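Long-range contact in organic hydroperoxide resistance protein OHRB (Bacillus subtilis, PDB 2BJO), which takes part in resistance to organic hydroperoxides as a stress-response member of the OsmC/Ohr family: residues A[92-100]-A[128-136]. The protein carries 3 engineered substitutions. Numbering follows the deposited sequence.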
ATOM      1  N   ILE A  92       6.631  -8.509   5.425  1.00 22.80           N
ATOM      2  CA  ILE A  92       5.312  -8.748   4.845  1.00 23.62           C
ATOM      3  C   ILE A  92       5.189  -9.989   3.984  1.00 20.62           C
ATOM      4  O   ILE A  92       6.110 -10.343   3.250  1.00 22.74           O
ATOM      5  CB  ILE A  92       5.006  -7.470   3.971  1.00 28.21           C
ATOM      6  CG1 ILE A  92       4.673  -6.295   4.897  1.00 30.37           C
ATOM      7  CG2 ILE A  92       3.972  -7.617   2.874  1.00 30.10           C
ATOM      8  CD1 ILE A  92       3.613  -6.529   5.930  1.00 30.29           C
ATOM      9  N   GLY A  93       4.010 -10.601   4.060  1.00 22.04           N
ATOM     10  CA  GLY A  93       3.563 -11.764   3.273  1.00 20.52           C
ATOM     11  C   GLY A  93       2.255 -11.363   2.617  1.00 19.64           C
ATOM     12  O   GLY A  93       1.464 -10.602   3.190  1.00 24.04           O
ATOM     13  N   VAL A  94       2.007 -11.824   1.397  1.00 22.11           N
ATOM     14  CA  VAL A  94       0.781 -11.451   0.674  1.00 23.59           C
ATOM     15  C   VAL A  94       0.116 -12.652   0.004  1.00 22.48           C
ATOM     16  O   VAL A  94       0.795 -13.357  -0.725  1.00 20.00           O
ATOM     17  CB  VAL A  94       1.014 -10.386  -0.450  1.00 23.35           C
ATOM     18  CG1 VAL A  94      -0.296  -9.996  -1.146  1.00 25.00           C
ATOM     19  CG2 VAL A  94       1.657  -9.099   0.067  1.00 22.84           C
ATOM     20  N   THR A  95      -1.183 -12.859   0.223  1.00 24.92           N
ATOM     21  CA  THR A  95      -1.989 -13.769  -0.582  1.00 23.17           C
ATOM     22  C   THR A  95      -3.117 -12.968  -1.250  1.00 23.38           C
ATOM     23  O   THR A  95      -3.719 -12.081  -0.648  1.00 27.75           O
ATOM     24  CB  THR A  95      -2.425 -14.989   0.261  1.00 24.08           C
ATOM     25  OG1 THR A  95      -1.248 -15.758   0.557  1.00 21.55           O
ATOM     26  CG2 THR A  95      -3.390 -15.887  -0.490  1.00 25.56           C
ATOM     27  N   LEU A  96      -3.412 -13.255  -2.517  1.00 24.31           N
ATOM     28  CA  LEU A  96      -4.547 -12.682  -3.236  1.00 24.79           C
ATOM     29  C   LEU A  96      -5.474 -13.823  -3.658  1.00 25.12           C
ATOM     30  O   LEU A  96      -5.027 -14.727  -4.359  1.00 22.64           O
ATOM     31  CB  LEU A  96      -4.113 -11.841  -4.448  1.00 27.74           C
ATOM     32  CG  LEU A  96      -3.152 -10.666  -4.222  1.00 29.63           C
ATOM     33  CD1 LEU A  96      -2.516 -10.192  -5.524  1.00 30.37           C
ATOM     34  CD2 LEU A  96      -3.813  -9.481  -3.529  1.00 28.58           C
ATOM     35  N   VAL A  97      -6.742 -13.781  -3.245  1.00 26.97           N
ATOM     36  CA  VAL A  97      -7.711 -14.840  -3.553  1.00 26.73           C
ATOM     37  C   VAL A  97      -8.626 -14.195  -4.585  1.00 27.99           C
ATOM     38  O   VAL A  97      -9.343 -13.241  -4.282  1.00 26.29           O
ATOM     39  CB  VAL A  97      -8.514 -15.360  -2.360  1.00 29.52           C
ATOM     40  CG1 VAL A  97      -9.339 -16.605  -2.749  1.00 31.01           C
ATOM     41  CG2 VAL A  97      -7.615 -15.753  -1.194  1.00 31.52           C
ATOM     42  N   VAL A  98      -8.586 -14.728  -5.803  1.00 26.34           N
ATOM     43  CA  VAL A  98      -9.306 -14.146  -6.920  1.00 27.08           C
ATOM     44  C   VAL A  98     -10.568 -14.926  -7.298  1.00 25.25           C
ATOM     45  O   VAL A  98     -10.483 -16.110  -7.654  1.00 23.90           O
ATOM     46  CB  VAL A  98      -8.370 -14.049  -8.137  1.00 28.83           C
ATOM     47  CG1 VAL A  98      -9.078 -13.339  -9.277  1.00 28.99           C
ATOM     48  CG2 VAL A  98      -7.072 -13.334  -7.773  1.00 30.45           C
ATOM     49  N   ASN A  99     -11.702 -14.235  -7.202  1.00 25.79           N
ATOM     50  CA  ASN A  99     -13.020 -14.727  -7.558  1.00 25.32           C
ATOM     51  C   ASN A  99     -13.380 -14.013  -8.854  1.00 26.03           C
ATOM     52  O   ASN A  99     -13.619 -12.806  -8.825  1.00 22.21           O
ATOM     53  CB  ASN A  99     -14.056 -14.510  -6.451  1.00 24.94           C
ATOM     54  CG  ASN A  99     -15.476 -14.948  -6.842  1.00 25.66           C
ATOM     55  OD1 ASN A  99     -15.710 -15.663  -7.814  1.00 23.38           O
ATOM     56  ND2 ASN A  99     -16.456 -14.484  -6.077  1.00 27.02           N
ATOM     57  N   THR A 100     -13.397 -14.755  -9.959  1.00 26.67           N
ATOM     58  CA  THR A 100     -13.859 -14.258 -11.254  1.00 30.80           C
ATOM     59  C   THR A 100     -15.177 -14.869 -11.761  1.00 34.29           C
ATOM     60  O   THR A 100     -15.360 -15.061 -12.965  1.00 38.18           O
ATOM     61  CB  THR A 100     -12.801 -14.471 -12.346  1.00 29.41           C
ATOM     62  OG1 THR A 100     -12.424 -15.856 -12.374  1.00 28.33           O
ATOM     63  CG2 THR A 100     -11.616 -13.581 -12.116  1.00 29.36           C
ATOM     64  N   ASN A 128      10.892  -9.818  -3.728  1.00 25.09           N
ATOM     65  CA  ASN A 128      11.000  -9.429  -2.327  1.00 25.90           C
ATOM     66  C   ASN A 128       9.942 -10.108  -1.436  1.00 26.42           C
ATOM     67  O   ASN A 128      10.189 -10.489  -0.295  1.00 26.90           O
ATOM     68  CB  ASN A 128      10.817  -7.913  -2.210  1.00 26.27           C
ATOM     69  CG  ASN A 128      11.874  -7.071  -2.937  1.00 24.18           C
ATOM     70  OD1 ASN A 128      11.541  -6.040  -3.525  1.00 24.66           O
ATOM     71  ND2 ASN A 128      13.123  -7.473  -2.880  1.00 16.40           N
ATOM     72  N   VAL A 129       8.735 -10.243  -1.969  1.00 29.27           N
ATOM     73  CA  VAL A 129       7.596 -10.879  -1.319  1.00 31.47           C
ATOM     74  C   VAL A 129       7.180 -12.012  -2.244  1.00 33.85           C
ATOM     75  O   VAL A 129       7.153 -11.885  -3.461  1.00 33.57           O
ATOM     76  CB  VAL A 129       6.384  -9.947  -1.083  1.00 29.46           C
ATOM     77  CG1 VAL A 129       5.181 -10.698  -0.463  1.00 28.85           C
ATOM     78  CG2 VAL A 129       6.782  -8.794  -0.210  1.00 27.51           C
ATOM     79  N   ASP A 130       6.829 -13.119  -1.607  1.00 36.99           N
ATOM     80  CA  ASP A 130       6.431 -14.352  -2.267  1.00 39.42           C
ATOM     81  C   ASP A 130       4.891 -14.343  -2.359  1.00 38.66           C
ATOM     82  O   ASP A 130       4.180 -15.062  -1.650  1.00 40.08           O
ATOM     83  CB  ASP A 130       7.087 -15.550  -1.549  1.00 44.45           C
ATOM     84  CG  ASP A 130       7.211 -15.402  -0.018  1.00 49.25           C
ATOM     85  OD1 ASP A 130       7.364 -14.272   0.531  1.00 50.63           O
ATOM     86  OD2 ASP A 130       7.167 -16.464   0.657  1.00 52.89           O
ATOM     87  N   VAL A 131       4.393 -13.507  -3.271  1.00 35.31           N
ATOM     88  CA  VAL A 131       2.956 -13.289  -3.489  1.00 33.15           C
ATOM     89  C   VAL A 131       2.218 -14.530  -4.017  1.00 31.44           C
ATOM     90  O   VAL A 131       2.447 -14.973  -5.150  1.00 31.23           O
ATOM     91  CB  VAL A 131       2.686 -12.098  -4.448  1.00 29.54           C
ATOM     92  CG1 VAL A 131       1.180 -11.906  -4.638  1.00 32.25           C
ATOM     93  CG2 VAL A 131       3.324 -10.823  -3.916  1.00 28.37           C
ATOM     94  N   LYS A 132       1.333 -15.073  -3.189  1.00 29.74           N
ATOM     95  CA  LYS A 132       0.545 -16.270  -3.506  1.00 29.93           C
ATOM     96  C   LYS A 132      -0.787 -15.858  -4.110  1.00 27.43           C
ATOM     97  O   LYS A 132      -1.505 -15.043  -3.543  1.00 26.24           O
ATOM     98  CB  LYS A 132       0.262 -17.141  -2.281  1.00 29.98           C
ATOM     99  CG  LYS A 132       1.537 -17.697  -1.660  1.00 31.88           C
ATOM    100  CD  LYS A 132       1.335 -18.142  -0.227  1.00 32.62           C
ATOM    101  CE  LYS A 132       2.668 -18.488   0.436  1.00 34.02           C
ATOM    102  NZ  LYS A 132       2.482 -18.634   1.915  1.00 35.09           N
ATOM    103  N   LEU A 133      -1.076 -16.450  -5.264  1.00 29.69           N
ATOM    104  CA  LEU A 133      -2.235 -16.195  -6.110  1.00 29.34           C
ATOM    105  C   LEU A 133      -3.110 -17.436  -6.089  1.00 29.63           C
ATOM    106  O   LEU A 133      -2.655 -18.525  -6.415  1.00 30.99           O
ATOM    107  CB  LEU A 133      -1.832 -15.888  -7.548  1.00 29.85           C
ATOM    108  CG  LEU A 133      -0.869 -14.720  -7.753  1.00 30.32           C
ATOM    109  CD1 LEU A 133      -0.561 -14.611  -9.219  1.00 32.05           C
ATOM    110  CD2 LEU A 133      -1.339 -13.373  -7.255  1.00 29.31           C
ATOM    111  N   GLU A 134      -4.362 -17.257  -5.689  1.00 29.94           N
ATOM    112  CA  GLU A 134      -5.326 -18.333  -5.554  1.00 31.57           C
ATOM    113  C   GLU A 134      -6.598 -17.968  -6.301  1.00 30.10           C
ATOM    114  O   GLU A 134      -7.136 -16.897  -6.087  1.00 29.34           O
ATOM    115  CB  GLU A 134      -5.655 -18.569  -4.079  1.00 32.50           C
ATOM    116  CG  GLU A 134      -4.446 -18.991  -3.266  1.00 35.01           C
ATOM    117  CD  GLU A 134      -4.706 -19.219  -1.777  1.00 37.12           C
ATOM    118  OE1 GLU A 134      -5.878 -19.171  -1.329  1.00 38.36           O
ATOM    119  OE2 GLU A 134      -3.695 -19.457  -1.064  1.00 37.77           O
ATOM    120  N   LEU A 135      -7.059 -18.843  -7.179  1.00 30.35           N
ATOM    121  CA  LEU A 135      -8.379 -18.746  -7.769  1.00 33.58           C
ATOM    122  C   LEU A 135      -9.407 -19.468  -6.927  1.00 34.79           C
ATOM    123  O   LEU A 135      -9.064 -20.462  -6.314  1.00 37.10           O
ATOM    124  CB  LEU A 135      -8.449 -19.460  -9.114  1.00 33.42           C
ATOM    125  CG  LEU A 135      -7.951 -18.840 -10.412  1.00 35.31           C
ATOM    126  CD1 LEU A 135      -7.891 -19.930 -11.465  1.00 34.70           C
ATOM    127  CD2 LEU A 135      -8.899 -17.684 -10.784  1.00 37.90           C
ATOM    128  N   LYS A 136     -10.650 -19.004  -6.910  1.00 38.81           N
ATOM    129  CA  LYS A 136     -11.761 -19.791  -6.374  1.00 42.31           C
ATOM    130  C   LYS A 136     -12.827 -20.008  -7.450  1.00 46.26           C
ATOM    131  O   LYS A 136     -13.177 -19.091  -8.204  1.00 53.19           O
ATOM    132  CB  LYS A 136     -12.338 -19.182  -5.102  1.00 43.16           C
ATOM    133  CG  LYS A 136     -12.412 -17.686  -4.994  1.00 43.57           C
ATOM    134  CD  LYS A 136     -12.896 -17.286  -3.600  1.00 44.36           C
ATOM    135  CE  LYS A 136     -14.393 -17.376  -3.391  1.00 45.20           C
ATOM    136  NZ  LYS A 136     -14.852 -16.463  -2.286  1.00 44.65           N
TER
HETATM  137  O   HOH W   1       3.119 -14.604   0.678  1.00 37.72           O
HETATM  138  O   HOH W   2     -16.287 -18.214  -8.378  1.00 53.24           O
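Strands 92-99 and 132-135 run parallel, their axes approaching to 4.6 Å at an angle of 21°, joined by a ladder in which Val94, Leu96 and Val98 each turn their C=O to the partner strand while Leu96 and Val98 also give their N-H. Val94 O accepts from Lys132 N; Leu96 N to Lys132 O and Glu134 N to Leu96 O follow. Val98 N reaches Glu134 O at 2.6 Å in a nearly straight bond (176° at the hydrogen), whereas Lys136 N meets Val98 O well tilted from the carbonyl plane. Ahead of the ladder the chains part: water 1 donates one bond to Val94 O and another to Asp130 O. Here Val129 CG1 packs 3.9 Å from Val94 CG2, the two side chains meeting roughly at right angles. On the buried face Leu96 and Leu133 lie side by side and point the same way, CD1 of Leu96 3.8 Å from CD2 of Leu133. The C-terminal strand is thus added in parallel to the edge of a hairpin formed by 74-84 and 89-99, with helices 105-118 and 120-125 in the connection between the paired strands. Leu96 rests on Tyr52 and Phe56 of helix 44-65, the helix that carries Cys55 of the Cys55-Cys119 disulfide, and Leu135 packs on helix 105-118. At the other end Val129 touches Ala124 of the second subunit. The opposite face carries Thr95, Val97, Lys132 and Glu134. Thr95 OG1 sits 3.5 Å from Lys132 CB, and Thr95 CG2, anti to the backbone N, approaches Glu134 OE2 at 3.6 Å. Lys136 holds CG between its backbone N and carbonyl carbon (chi1 37°), and its CD packs 3.7 Å from Val97 CG1, the side chains crossing nearly perpendicularly. Water 2 bridges Lys136 O and Asn99 OD1, which also accepts from Lys101 N.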